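Local coordinates for SH2 domain-containing protein 3C (Homo sapiens, PDB 3T6G) that acts as a signalling adapter in cell adhesion and migration, its closed Cdc25-homology/Ras-GEF domain unable to carry out canonical exchange but needed for binding BCAR1, at residues V12-N17 with G92-L97; T52-V57 with A136-T141; K59-V64 with L100-T105; A65-V70 with T204-V209; L273-V276 with E280-M283. The protein carries 2 engineered substitutions. One frame throughout, in Å; residues are numbered along the deposited sequence.

Contact 1: residues V12-N17 with G92-L97; sequences VTSSFN and GRQLRL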
# COMPACT_ATOMS: atom_id res chain seq x y z
N VAL A 12 1.06 10.72 -14.59
CA VAL A 12 1.54 11.88 -13.85
C VAL A 12 0.41 12.53 -13.08
O VAL A 12 0.61 13.45 -12.28
CB VAL A 12 2.17 12.89 -14.81
CG1 VAL A 12 1.55 14.27 -14.63
CG2 VAL A 12 3.68 12.91 -14.61
N THR A 13 -0.80 12.02 -13.32
CA THR A 13 -2.02 12.59 -12.78
C THR A 13 -2.84 11.48 -12.13
O THR A 13 -2.79 10.33 -12.56
CB THR A 13 -2.80 13.25 -13.92
OG1 THR A 13 -3.04 14.63 -13.61
CG2 THR A 13 -4.12 12.52 -14.16
N SER A 14 -3.60 11.82 -11.09
CA SER A 14 -4.34 10.79 -10.36
C SER A 14 -5.44 10.20 -11.21
O SER A 14 -6.12 10.91 -11.94
CB SER A 14 -4.94 11.33 -9.05
OG SER A 14 -5.75 10.35 -8.41
N SER A 15 -5.64 8.89 -11.11
CA SER A 15 -6.69 8.25 -11.88
C SER A 15 -8.10 8.45 -11.25
O SER A 15 -9.11 8.03 -11.83
CB SER A 15 -6.36 6.78 -12.07
OG SER A 15 -7.41 5.99 -11.55
N PHE A 16 -8.16 9.10 -10.09
CA PHE A 16 -9.44 9.48 -9.49
C PHE A 16 -9.75 10.91 -9.88
O PHE A 16 -8.89 11.78 -9.73
CB PHE A 16 -9.38 9.41 -7.96
CG PHE A 16 -9.09 8.04 -7.41
CD1 PHE A 16 -9.70 6.92 -7.94
CD2 PHE A 16 -8.19 7.89 -6.36
CE1 PHE A 16 -9.42 5.65 -7.42
CE2 PHE A 16 -7.90 6.62 -5.84
CZ PHE A 16 -8.51 5.50 -6.37
N ASN A 17 -10.96 11.19 -10.35
CA ASN A 17 -11.34 12.57 -10.62
C ASN A 17 -12.71 12.92 -10.08
O ASN A 17 -13.69 13.02 -10.84
CB ASN A 17 -11.24 12.92 -12.10
CG ASN A 17 -11.29 14.41 -12.35
OD1 ASN A 17 -11.51 15.19 -11.41
ND2 ASN A 17 -11.09 14.83 -13.60
N GLY A 92 5.27 3.44 -11.10
CA GLY A 92 4.10 3.03 -10.34
C GLY A 92 3.74 4.05 -9.28
O GLY A 92 2.87 3.83 -8.45
N ARG A 93 4.40 5.20 -9.30
CA ARG A 93 4.17 6.21 -8.27
C ARG A 93 2.69 6.64 -8.15
O ARG A 93 2.15 6.74 -7.05
CB ARG A 93 5.10 7.41 -8.47
CG ARG A 93 4.63 8.70 -7.82
CD ARG A 93 5.81 9.62 -7.48
NE ARG A 93 5.83 9.96 -6.06
CZ ARG A 93 5.33 11.08 -5.54
NH1 ARG A 93 4.77 11.99 -6.34
NH2 ARG A 93 5.38 11.28 -4.23
N GLN A 94 2.03 6.89 -9.28
CA GLN A 94 0.66 7.39 -9.24
C GLN A 94 -0.34 6.35 -8.70
O GLN A 94 -1.24 6.68 -7.93
CB GLN A 94 0.25 7.90 -10.60
CG GLN A 94 -0.99 8.77 -10.54
CD GLN A 94 -0.83 9.91 -9.55
OE1 GLN A 94 -1.53 9.96 -8.53
NE2 GLN A 94 0.08 10.84 -9.85
N LEU A 95 -0.17 5.10 -9.12
CA LEU A 95 -0.88 3.98 -8.58
C LEU A 95 -0.73 3.98 -7.06
O LEU A 95 -1.73 4.04 -6.33
CB LEU A 95 -0.35 2.66 -9.18
CG LEU A 95 -1.17 1.47 -8.65
CD1 LEU A 95 -2.70 1.71 -8.90
CD2 LEU A 95 -0.72 0.11 -9.21
N ARG A 96 0.51 3.92 -6.58
CA ARG A 96 0.79 3.95 -5.14
C ARG A 96 0.07 5.11 -4.43
O ARG A 96 -0.48 4.94 -3.33
CB ARG A 96 2.28 4.07 -4.88
CG ARG A 96 3.05 2.77 -4.91
CD ARG A 96 4.50 3.01 -4.46
NE ARG A 96 5.18 3.95 -5.33
CZ ARG A 96 5.98 3.58 -6.32
NH1 ARG A 96 6.21 2.30 -6.55
NH2 ARG A 96 6.55 4.49 -7.10
N LEU A 97 0.07 6.28 -5.04
CA LEU A 97 -0.60 7.39 -4.40
C LEU A 97 -2.12 7.20 -4.38
O LEU A 97 -2.76 7.50 -3.38
CB LEU A 97 -0.20 8.72 -5.03
CG LEU A 97 1.25 9.14 -4.80
CD1 LEU A 97 1.49 10.51 -5.40
CD2 LEU A 97 1.56 9.18 -3.32

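Contact 2: residues T52-V57 with A136-T141; sequences TLARHV and AELRGT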
# COMPACT_ATOMS: atom_id res chain seq x y z
N THR A 52 -21.32 -9.88 1.99
CA THR A 52 -21.55 -9.20 0.71
C THR A 52 -20.93 -7.78 0.71
O THR A 52 -20.53 -7.28 -0.32
CB THR A 52 -23.05 -9.27 0.25
OG1 THR A 52 -23.74 -8.04 0.51
CG2 THR A 52 -23.76 -10.41 0.94
N LEU A 53 -20.85 -7.14 1.86
CA LEU A 53 -20.12 -5.90 1.94
C LEU A 53 -18.69 -6.18 1.48
O LEU A 53 -18.11 -5.42 0.71
CB LEU A 53 -20.09 -5.39 3.38
CG LEU A 53 -21.28 -4.52 3.76
CD1 LEU A 53 -20.85 -3.54 4.81
CD2 LEU A 53 -21.87 -3.80 2.52
N ALA A 54 -18.15 -7.31 1.94
CA ALA A 54 -16.76 -7.66 1.70
C ALA A 54 -16.54 -7.97 0.23
O ALA A 54 -15.57 -7.52 -0.36
CB ALA A 54 -16.35 -8.86 2.55
N ARG A 55 -17.45 -8.75 -0.34
CA ARG A 55 -17.34 -9.10 -1.74
C ARG A 55 -17.34 -7.83 -2.58
O ARG A 55 -16.57 -7.69 -3.53
CB ARG A 55 -18.46 -10.02 -2.17
CG ARG A 55 -18.17 -11.48 -1.95
CD ARG A 55 -19.23 -12.35 -2.66
NE ARG A 55 -19.44 -13.62 -1.98
CZ ARG A 55 -20.45 -13.88 -1.16
NH1 ARG A 55 -21.37 -12.95 -0.93
NH2 ARG A 55 -20.56 -15.07 -0.59
N HIS A 56 -18.20 -6.89 -2.21
CA HIS A 56 -18.28 -5.67 -2.99
C HIS A 56 -17.00 -4.82 -3.01
O HIS A 56 -16.60 -4.38 -4.08
CB HIS A 56 -19.49 -4.85 -2.58
CG HIS A 56 -20.77 -5.36 -3.16
ND1 HIS A 56 -21.25 -6.63 -2.90
CD2 HIS A 56 -21.63 -4.81 -4.05
CE1 HIS A 56 -22.36 -6.83 -3.58
NE2 HIS A 56 -22.62 -5.74 -4.28
N VAL A 57 -16.37 -4.61 -1.84
CA VAL A 57 -15.19 -3.76 -1.77
C VAL A 57 -14.01 -4.41 -2.43
O VAL A 57 -13.16 -3.72 -2.96
CB VAL A 57 -14.65 -3.51 -0.35
CG1 VAL A 57 -14.54 -2.03 -0.07
CG2 VAL A 57 -15.43 -4.27 0.65
N ALA A 136 -13.16 -9.27 9.53
CA ALA A 136 -12.87 -10.69 9.59
C ALA A 136 -13.14 -11.36 8.24
O ALA A 136 -12.42 -12.26 7.83
CB ALA A 136 -13.66 -11.39 10.74
N GLU A 137 -14.19 -10.91 7.55
CA GLU A 137 -14.54 -11.47 6.25
C GLU A 137 -13.49 -11.09 5.18
O GLU A 137 -12.98 -11.93 4.45
CB GLU A 137 -15.93 -11.00 5.83
CG GLU A 137 -17.06 -11.69 6.55
CD GLU A 137 -17.21 -13.13 6.11
OE1 GLU A 137 -17.02 -13.40 4.90
OE2 GLU A 137 -17.50 -13.99 6.96
N LEU A 138 -13.19 -9.81 5.10
CA LEU A 138 -12.12 -9.35 4.25
C LEU A 138 -10.88 -10.21 4.45
O LEU A 138 -10.24 -10.65 3.48
CB LEU A 138 -11.82 -7.89 4.57
CG LEU A 138 -12.96 -6.98 4.11
CD1 LEU A 138 -12.84 -5.56 4.63
CD2 LEU A 138 -13.06 -7.03 2.58
N ARG A 139 -10.56 -10.51 5.70
CA ARG A 139 -9.31 -11.20 5.96
C ARG A 139 -9.37 -12.67 5.63
O ARG A 139 -8.39 -13.25 5.16
CB ARG A 139 -8.89 -11.04 7.41
CG ARG A 139 -8.41 -12.33 8.01
CD ARG A 139 -7.45 -12.07 9.12
NE ARG A 139 -6.39 -13.06 9.07
CZ ARG A 139 -6.31 -14.09 9.89
NH1 ARG A 139 -7.22 -14.24 10.84
NH2 ARG A 139 -5.30 -14.94 9.78
N GLY A 140 -10.52 -13.28 5.87
CA GLY A 140 -10.64 -14.73 5.81
C GLY A 140 -11.35 -15.25 4.58
O GLY A 140 -10.84 -16.11 3.88
N THR A 141 -12.53 -14.73 4.31
CA THR A 141 -13.29 -15.17 3.15
C THR A 141 -12.67 -14.60 1.87
O THR A 141 -12.36 -15.35 0.94
CB THR A 141 -14.76 -14.74 3.27
OG1 THR A 141 -15.34 -15.32 4.43
CG2 THR A 141 -15.53 -15.21 2.08

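Contact 3: residues K59-V64 with L100-T105; sequences KVDCLV and LERFHT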
# COMPACT_ATOMS: atom_id res chain seq x y z
N LYS A 59 -14.05 -6.31 -4.94
CA LYS A 59 -14.17 -6.16 -6.39
C LYS A 59 -13.58 -4.83 -6.81
O LYS A 59 -12.74 -4.74 -7.71
CB LYS A 59 -15.63 -6.21 -6.81
CG LYS A 59 -15.85 -6.78 -8.21
CD LYS A 59 -15.77 -5.74 -9.32
CE LYS A 59 -17.02 -5.78 -10.24
NZ LYS A 59 -17.24 -7.08 -10.97
N VAL A 60 -14.03 -3.77 -6.15
CA VAL A 60 -13.60 -2.44 -6.50
C VAL A 60 -12.11 -2.27 -6.20
O VAL A 60 -11.39 -1.63 -6.95
CB VAL A 60 -14.43 -1.43 -5.71
CG1 VAL A 60 -13.96 -0.03 -5.98
CG2 VAL A 60 -15.92 -1.59 -6.10
N ASP A 61 -11.66 -2.87 -5.10
CA ASP A 61 -10.30 -2.75 -4.64
C ASP A 61 -9.40 -3.28 -5.74
O ASP A 61 -8.39 -2.67 -6.12
CB ASP A 61 -10.08 -3.60 -3.37
CG ASP A 61 -10.47 -2.87 -2.09
OD1 ASP A 61 -10.67 -1.63 -2.14
OD2 ASP A 61 -10.55 -3.56 -1.02
N CYS A 62 -9.78 -4.46 -6.22
CA CYS A 62 -9.04 -5.16 -7.24
C CYS A 62 -9.08 -4.47 -8.61
O CYS A 62 -8.14 -4.59 -9.40
CB CYS A 62 -9.57 -6.56 -7.34
SG CYS A 62 -9.08 -7.55 -5.94
N LEU A 63 -10.15 -3.75 -8.90
CA LEU A 63 -10.21 -3.04 -10.17
C LEU A 63 -9.22 -1.87 -10.12
O LEU A 63 -8.50 -1.61 -11.08
CB LEU A 63 -11.64 -2.55 -10.48
CG LEU A 63 -12.59 -3.58 -11.12
CD1 LEU A 63 -14.09 -3.20 -11.04
CD2 LEU A 63 -12.23 -3.84 -12.59
N VAL A 64 -9.20 -1.18 -8.98
CA VAL A 64 -8.40 0.02 -8.83
C VAL A 64 -6.93 -0.35 -8.78
O VAL A 64 -6.08 0.35 -9.31
CB VAL A 64 -8.75 0.77 -7.53
CG1 VAL A 64 -7.68 1.83 -7.21
CG2 VAL A 64 -10.13 1.42 -7.63
N LEU A 100 -3.20 4.92 -1.80
CA LEU A 100 -3.10 5.52 -0.48
C LEU A 100 -4.32 6.41 -0.20
O LEU A 100 -4.83 6.44 0.93
CB LEU A 100 -1.79 6.30 -0.28
CG LEU A 100 -0.49 5.51 -0.03
CD1 LEU A 100 0.75 6.40 -0.22
CD2 LEU A 100 -0.44 4.86 1.33
N GLU A 101 -4.80 7.13 -1.21
CA GLU A 101 -6.03 7.92 -1.04
C GLU A 101 -7.17 6.97 -0.74
O GLU A 101 -7.99 7.23 0.14
CB GLU A 101 -6.38 8.73 -2.28
CG GLU A 101 -7.68 9.53 -2.14
CD GLU A 101 -7.52 10.81 -1.33
OE1 GLU A 101 -6.45 11.44 -1.44
OE2 GLU A 101 -8.45 11.20 -0.59
N ARG A 102 -7.19 5.85 -1.46
CA ARG A 102 -8.29 4.92 -1.32
C ARG A 102 -8.35 4.41 0.11
O ARG A 102 -9.38 4.51 0.77
CB ARG A 102 -8.17 3.73 -2.29
CG ARG A 102 -9.49 2.93 -2.40
CD ARG A 102 -9.42 1.77 -3.39
NE ARG A 102 -10.46 0.78 -3.12
CZ ARG A 102 -11.77 1.01 -3.26
NH1 ARG A 102 -12.22 2.20 -3.66
NH2 ARG A 102 -12.63 0.05 -2.99
N PHE A 103 -7.22 3.87 0.55
CA PHE A 103 -7.04 3.34 1.90
C PHE A 103 -7.51 4.32 3.00
O PHE A 103 -8.48 4.04 3.73
CB PHE A 103 -5.58 2.99 2.10
CG PHE A 103 -5.29 2.21 3.35
CD1 PHE A 103 -5.36 0.82 3.36
CD2 PHE A 103 -4.92 2.86 4.52
CE1 PHE A 103 -5.07 0.10 4.50
CE2 PHE A 103 -4.63 2.14 5.67
CZ PHE A 103 -4.70 0.76 5.66
N HIS A 104 -6.86 5.48 3.12
CA HIS A 104 -7.27 6.34 4.21
C HIS A 104 -8.69 6.87 4.07
O HIS A 104 -9.40 7.02 5.05
CB HIS A 104 -6.29 7.48 4.52
CG HIS A 104 -6.53 8.09 5.87
ND1 HIS A 104 -6.66 7.34 7.02
CD2 HIS A 104 -6.74 9.38 6.24
CE1 HIS A 104 -6.89 8.13 8.04
NE2 HIS A 104 -6.94 9.38 7.60
N THR A 105 -9.09 7.18 2.84
CA THR A 105 -10.41 7.72 2.61
C THR A 105 -11.54 6.72 2.95
O THR A 105 -12.58 7.10 3.49
CB THR A 105 -10.51 8.27 1.22
OG1 THR A 105 -9.76 9.47 1.18
CG2 THR A 105 -11.97 8.60 0.83

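Contact 4: residues A65-V70 with T204-V209; sequences ARILGV and TTFPHV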
# COMPACT_ATOMS: atom_id res chain seq x y z
N ALA A 65 -6.65 -1.47 -8.14
CA ALA A 65 -5.28 -1.92 -7.98
C ALA A 65 -4.77 -2.65 -9.22
O ALA A 65 -3.66 -3.15 -9.21
CB ALA A 65 -5.20 -2.85 -6.79
N ARG A 66 -5.61 -2.74 -10.25
CA ARG A 66 -5.26 -3.52 -11.44
C ARG A 66 -4.89 -4.95 -11.14
O ARG A 66 -3.89 -5.46 -11.63
CB ARG A 66 -4.16 -2.83 -12.26
CG ARG A 66 -4.57 -1.40 -12.50
CD ARG A 66 -3.60 -0.65 -13.29
NE ARG A 66 -3.73 0.76 -12.97
CZ ARG A 66 -3.00 1.71 -13.55
NH1 ARG A 66 -2.10 1.37 -14.47
NH2 ARG A 66 -3.18 2.98 -13.19
N ILE A 67 -5.73 -5.61 -10.35
CA ILE A 67 -5.71 -7.06 -10.21
C ILE A 67 -6.80 -7.67 -11.09
O ILE A 67 -6.68 -8.81 -11.55
CB ILE A 67 -5.90 -7.46 -8.72
CG1 ILE A 67 -4.63 -7.10 -7.94
CG2 ILE A 67 -6.22 -8.95 -8.55
CD1 ILE A 67 -4.81 -7.12 -6.43
N LEU A 68 -7.87 -6.90 -11.34
CA LEU A 68 -8.94 -7.31 -12.24
C LEU A 68 -9.22 -6.21 -13.23
O LEU A 68 -8.86 -5.05 -13.00
CB LEU A 68 -10.25 -7.59 -11.48
CG LEU A 68 -10.44 -8.78 -10.54
CD1 LEU A 68 -11.74 -8.59 -9.79
CD2 LEU A 68 -10.41 -10.11 -11.26
N GLY A 69 -9.93 -6.56 -14.31
CA GLY A 69 -10.32 -5.60 -15.33
C GLY A 69 -9.14 -5.04 -16.11
O GLY A 69 -9.19 -3.91 -16.60
N VAL A 70 -8.07 -5.83 -16.22
CA VAL A 70 -6.86 -5.36 -16.93
C VAL A 70 -6.81 -5.82 -18.38
O VAL A 70 -6.57 -6.99 -18.64
CB VAL A 70 -5.56 -5.84 -16.26
CG1 VAL A 70 -4.38 -5.27 -16.97
CG2 VAL A 70 -5.52 -5.45 -14.77
N THR A 204 -5.15 -15.80 -1.28
CA THR A 204 -4.92 -14.37 -1.40
C THR A 204 -5.37 -13.79 -2.73
O THR A 204 -5.26 -14.41 -3.79
CB THR A 204 -3.45 -14.01 -1.17
OG1 THR A 204 -3.00 -14.62 0.05
CG2 THR A 204 -3.27 -12.52 -1.06
N THR A 205 -5.79 -12.54 -2.65
CA THR A 205 -6.58 -11.90 -3.66
C THR A 205 -6.09 -10.49 -3.74
O THR A 205 -6.18 -9.83 -4.76
CB THR A 205 -8.06 -11.92 -3.16
OG1 THR A 205 -8.90 -12.68 -4.05
CG2 THR A 205 -8.59 -10.52 -2.96
N PHE A 206 -5.54 -10.02 -2.63
CA PHE A 206 -4.95 -8.70 -2.56
C PHE A 206 -4.01 -8.65 -1.37
O PHE A 206 -4.44 -8.45 -0.24
CB PHE A 206 -6.04 -7.66 -2.42
CG PHE A 206 -5.57 -6.27 -2.68
CD1 PHE A 206 -6.45 -5.31 -3.14
CD2 PHE A 206 -4.25 -5.93 -2.49
CE1 PHE A 206 -6.03 -4.04 -3.40
CE2 PHE A 206 -3.82 -4.64 -2.73
CZ PHE A 206 -4.71 -3.70 -3.17
N PRO A 207 -2.70 -8.80 -1.62
CA PRO A 207 -1.68 -9.02 -0.60
C PRO A 207 -1.47 -7.76 0.21
O PRO A 207 -2.00 -6.68 -0.14
CB PRO A 207 -0.43 -9.27 -1.42
CG PRO A 207 -0.62 -8.33 -2.59
CD PRO A 207 -2.09 -8.42 -2.91
N HIS A 208 -0.71 -7.88 1.29
CA HIS A 208 -0.43 -6.73 2.14
C HIS A 208 0.68 -5.87 1.47
O HIS A 208 1.83 -6.28 1.40
CB HIS A 208 -0.04 -7.21 3.55
CG HIS A 208 0.04 -6.12 4.57
ND1 HIS A 208 -0.86 -5.08 4.62
CD2 HIS A 208 0.93 -5.89 5.57
CE1 HIS A 208 -0.53 -4.26 5.61
NE2 HIS A 208 0.55 -4.73 6.20
N VAL A 209 0.32 -4.69 0.97
CA VAL A 209 1.26 -3.84 0.25
C VAL A 209 1.32 -2.44 0.85
O VAL A 209 2.02 -1.58 0.31
CB VAL A 209 0.90 -3.69 -1.28
CG1 VAL A 209 0.73 -5.03 -1.97
CG2 VAL A 209 -0.37 -2.87 -1.48

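Contact 5: residues L273-V276 with E280-M283; sequences LLEV and EFQM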
# COMPACT_ATOMS: atom_id res chain seq x y z
N LEU A 273 -24.15 -0.27 -4.15
CA LEU A 273 -23.17 -0.70 -3.18
C LEU A 273 -21.79 -0.46 -3.75
O LEU A 273 -20.91 0.05 -3.04
CB LEU A 273 -23.36 -2.17 -2.86
CG LEU A 273 -23.71 -2.54 -1.42
CD1 LEU A 273 -23.50 -4.03 -1.26
CD2 LEU A 273 -22.80 -1.79 -0.46
N LEU A 274 -21.59 -0.80 -5.03
CA LEU A 274 -20.30 -0.51 -5.68
C LEU A 274 -20.06 0.99 -5.63
O LEU A 274 -18.96 1.42 -5.25
CB LEU A 274 -20.23 -1.00 -7.13
CG LEU A 274 -20.20 -2.53 -7.31
CD1 LEU A 274 -20.05 -2.95 -8.75
CD2 LEU A 274 -19.09 -3.10 -6.51
N GLU A 275 -21.07 1.79 -5.94
CA GLU A 275 -20.84 3.24 -5.84
C GLU A 275 -20.26 3.63 -4.47
O GLU A 275 -19.28 4.41 -4.39
CB GLU A 275 -22.10 4.02 -6.12
CG GLU A 275 -21.86 5.51 -6.23
CD GLU A 275 -22.92 6.17 -7.11
OE1 GLU A 275 -23.64 5.43 -7.83
OE2 GLU A 275 -23.03 7.42 -7.08
N VAL A 276 -20.86 3.07 -3.40
CA VAL A 276 -20.54 3.44 -2.01
C VAL A 276 -19.07 3.18 -1.70
O VAL A 276 -18.42 3.94 -0.98
CB VAL A 276 -21.45 2.67 -1.00
CG1 VAL A 276 -20.98 2.86 0.40
CG2 VAL A 276 -22.93 3.13 -1.14
N GLU A 280 -13.84 7.94 -5.59
CA GLU A 280 -14.46 9.13 -6.14
C GLU A 280 -15.79 9.44 -5.45
O GLU A 280 -16.06 10.59 -5.08
CB GLU A 280 -14.69 8.97 -7.64
CG GLU A 280 -13.49 8.40 -8.40
CD GLU A 280 -13.40 8.91 -9.84
OE1 GLU A 280 -12.79 8.23 -10.69
OE2 GLU A 280 -13.93 10.00 -10.13
N PHE A 281 -16.63 8.43 -5.27
CA PHE A 281 -17.89 8.65 -4.56
C PHE A 281 -17.59 9.15 -3.14
O PHE A 281 -18.18 10.14 -2.67
CB PHE A 281 -18.74 7.36 -4.51
CG PHE A 281 -19.85 7.41 -3.49
CD1 PHE A 281 -21.06 8.03 -3.78
CD2 PHE A 281 -19.68 6.84 -2.24
CE1 PHE A 281 -22.09 8.08 -2.83
CE2 PHE A 281 -20.70 6.88 -1.28
CZ PHE A 281 -21.91 7.50 -1.57
N GLN A 282 -16.64 8.50 -2.48
CA GLN A 282 -16.28 8.90 -1.13
C GLN A 282 -15.73 10.32 -1.04
O GLN A 282 -16.20 11.12 -0.23
CB GLN A 282 -15.36 7.87 -0.50
CG GLN A 282 -16.08 6.53 -0.40
CD GLN A 282 -15.21 5.42 0.12
OE1 GLN A 282 -14.03 5.63 0.37
NE2 GLN A 282 -15.78 4.23 0.25
N MET A 283 -14.77 10.65 -1.88
CA MET A 283 -14.21 11.99 -1.85
C MET A 283 -15.32 13.04 -1.96
O MET A 283 -15.37 13.97 -1.16
CB MET A 283 -13.15 12.17 -2.94
CG MET A 283 -11.98 11.23 -2.74
SD MET A 283 -10.81 11.25 -4.10
CE MET A 283 -10.04 12.87 -3.84

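Contact 1: residues V12-N17 with G92-L97
An ST turn in the N-terminal loop 12-17 lies against the first turn of helix 93-115, where S14 touches Q94 at the surface of the Ras-GEF domain. In the turn, S14 OG accepts from F16 N at 3.2 Å, with a nearly straight N-H...O angle of 164°. The same hydroxyl is also hydrogen-bonded to D98, one helical turn further along from Q94, and D98 takes S15 N as well. These two bonds to D98 tie the loop to the helix beside this contact.

Q94 makes all the direct contacts from the helix side. Its CG stands anti to the backbone N (chi1 -164°) and the chain then bends at chi2 (54°), which lays the amide along the loop backbone. Q94 CG lies 3.1 Å from T13 O. Further out the amide divides its two ends between two neighbours. Q94 OE1 rests 3.5 Å from S14 CA and 3.7 Å from S14 CB. Q94 NE2 turns to the V12 carbonyl but stays 3.6 Å from V12 O, and no hydrogen bond forms. Q94 also touches E11, just before the loop segment.

G92 is the N-cap residue of the helix, and R96 N closes the first turn by bonding to G92 O at 3.0 Å. F16, the last residue of the ST turn, packs its side chain on T279 and E280 of helix 279-287.

The glutamine therefore acts here mostly through van der Waals contact. Beside Q94 the polar hold on the loop comes mainly from D98, and it is probably stronger than anything Q94 adds.

Contact 2: residues T52-V57 with A136-T141
A54 and L138 bring helix 50-64 and helix 121-140 together inside the all-helical Ras-GEF domain. A54 CA and L138 CA are 5.6 Å apart, and the axes of the two short segments approach to 9.0 Å. The segments cross at -57°.

The tight part is wholly apolar. L138 sends its CD2 branch to A54, with L138 CD2 3.8 Å from A54 CB. This branch is in reach because CG sits anti to the carbonyl carbon (chi1 -70°). The methyl of A54 fits between two residues of the other helix, since A54 CB also meets E137 CB at 3.9 Å. One turn later V57 joins in, its CG2 lying 4.1 Å from L138 CD2. The V57 and L138 side chains cross at about a right angle. Helix 145-155 continues this buried patch, with F148 and V151 packing on L138 and S147 on V57.

The other side is looser and polar. E137 gives only its CB to the packing. Its chain then bends away at chi2, and the carboxylate serves its own surroundings. T141 OG1 donates to E137 OE1 at 2.6 Å, reaching it from above the carboxylate plane. R51 forms a salt bridge with the same oxygen. R55 is too distant for a bond, with R55 NH2 6.7 Å from E137 OE1, though their opposite charges may still attract weakly.

No hydrogen bond joins the two segments. Apolar packing of A54, V57 and L138 thus holds the crossing, and the small A54 probably helps the helices come close, while the charges are dealt with at the partly exposed margin.

Contact 3: residues K59-V64 with L100-T105
D61 OD1 is gripped by two nitrogens of R102, in a buried salt bridge between antiparallel helices of the Ras-GEF domain. R102 NE donates to D61 OD1 at 2.6 Å and R102 NH2 donates to the same oxygen at 2.7 Å. The grip is side-on, and D61 OD1 lies close to the guanidinium plane. The carboxylate is turned steeply against that plane, at 79°. NE meets the oxygen nearly along its C-O bond, whereas NH2 comes from above the carboxylate.

The segment axes run at 158° and stay 11.8 Å apart, so a long side chain has to bridge them. R102 does this with CG anti to the backbone N (chi1 -166°) and a chain extended from CG to NE.

Both ends of the ion pair have further partners. D61 OD2 takes hydrogen bonds from S147 and N144, and R102 NH1 is bonded to F277 O and T279 OG1. One arginine links helices 50-64 and 93-115 to F277 in the connection and T279 at the start of helix 279-287. A leucine here would probably leave the buried D61 charge without its mate and the F277 carbonyl without this donor.

Two valines flank the arginine. V64 CG1 lies beside the aliphatic part, 4.2 Å from R102 CD. V60 crosses the end of the side chain at about a right angle, its CG1 3.3 Å from R102 NH2.

Contact 4: residues A65-V70 with T204-V209
I67, part of the Schellman motif that ends helix 50-64, lays its tip on the ring of F206. R66 makes the turn with a positive phi of 55°, and the chain then swings I67 toward the loop 204-209. This joins two loops of the Ras-GEF domain that lie far apart in sequence.

The I67 side chain can be followed outward. From CB, which points at the other loop, it splits into two branches. I67 CG2 is the short one and comes within 3.9 Å of T205 O. CG1 stands anti to the carbonyl carbon (chi1 -71°) and carries CD1 forward to the facing loop. There CD1 meets two groups at once. I67 CD1 is 3.5 Å from T205 O, and it sits over one face of the F206 ring. I67 CD1 lies 4.1 Å from the centroid of the F206 ring and 18° off the ring normal, a CH-pi contact. It is displaced toward the rim, so F206 CG is the ring atom nearest to I67 CD1, at 3.9 Å.

The ring has other neighbours too. It stacks with F146, and M84 of helix 83-86 touches both F206 and I67. The F206 backbone is hydrogen-bonded to G143 and M145, which helps to fix where the ring starts. A serine in its place would probably strip I67 CD1 of its aromatic face and open a gap beside A65.

No hydrogen bond crosses between the two loops, and all four touching residues are buried. At the far end of the ring, A65 CB packs 3.7 Å from F206 CE1 and 3.8 Å from F206 CZ.

Contact 5: residues L273-V276 with E280-M283
A short helix-to-helix connection folds the end of helix 271-276 onto the start of helix 279-287, and F281 packs there on E275 and V276. Only F277 and S278 separate the two helices of the Ras-GEF domain. S278 OG accepts from F281 N and so helps to start the second helix.

F281 fills the inside of the bend. Its CG is anti to the backbone N (chi1 164°), which swings the ring back over the first helix. F281 CB is pressed close to the E275 carbonyl, 3.0 Å from E275 O. E275 and V276 approach from the same side of the ring plane but meet different ring atoms. E275 CG is 3.6 Å from F281 CD1. The E275 and F281 side chains cross at about a right angle, and the carboxylate plane stands 87° from the ring. That carboxylate has its own partner, S23. V276 lies nearer the other ring carbons, with F281 CD2 3.4 Å from V276 O and F281 CE2 4.3 Å from V276 CB. V276 N lies over this ring face. V41 of helix 35-46 and M109 of helix 93-115 touch both V276 and F281, so the bend is buried in the helical bundle.

The polar link comes from Q282, whose extended chain reaches back across the junction. Q282 NE2 donates to V276 O at 2.9 Å with an N-H...O angle of 162°, in the carbonyl plane and on a lone pair.

How the contacts relate
From the N terminus, contact 1 brings the leading loop back onto helix 93-115. Its span is crossed by contacts 2, 3 and 4, all starting on or just after helix 50-64. Contact 2 closes the loop from that helix to helix 121-140, and contact 3 is nested inside it. Contact 4 crosses both and ties the end of helix 50-64 to the loop before helix 210-215. Contact 5 follows in series as a local closure, yet it meets three others: L273 packs on H56 of contact 2, L274 on V60 of contact 3, and E280 probably bonds to N17 of contact 1. Helix 50-64 serves contacts 2 and 3, and helix 93-115 serves contacts 1 and 3.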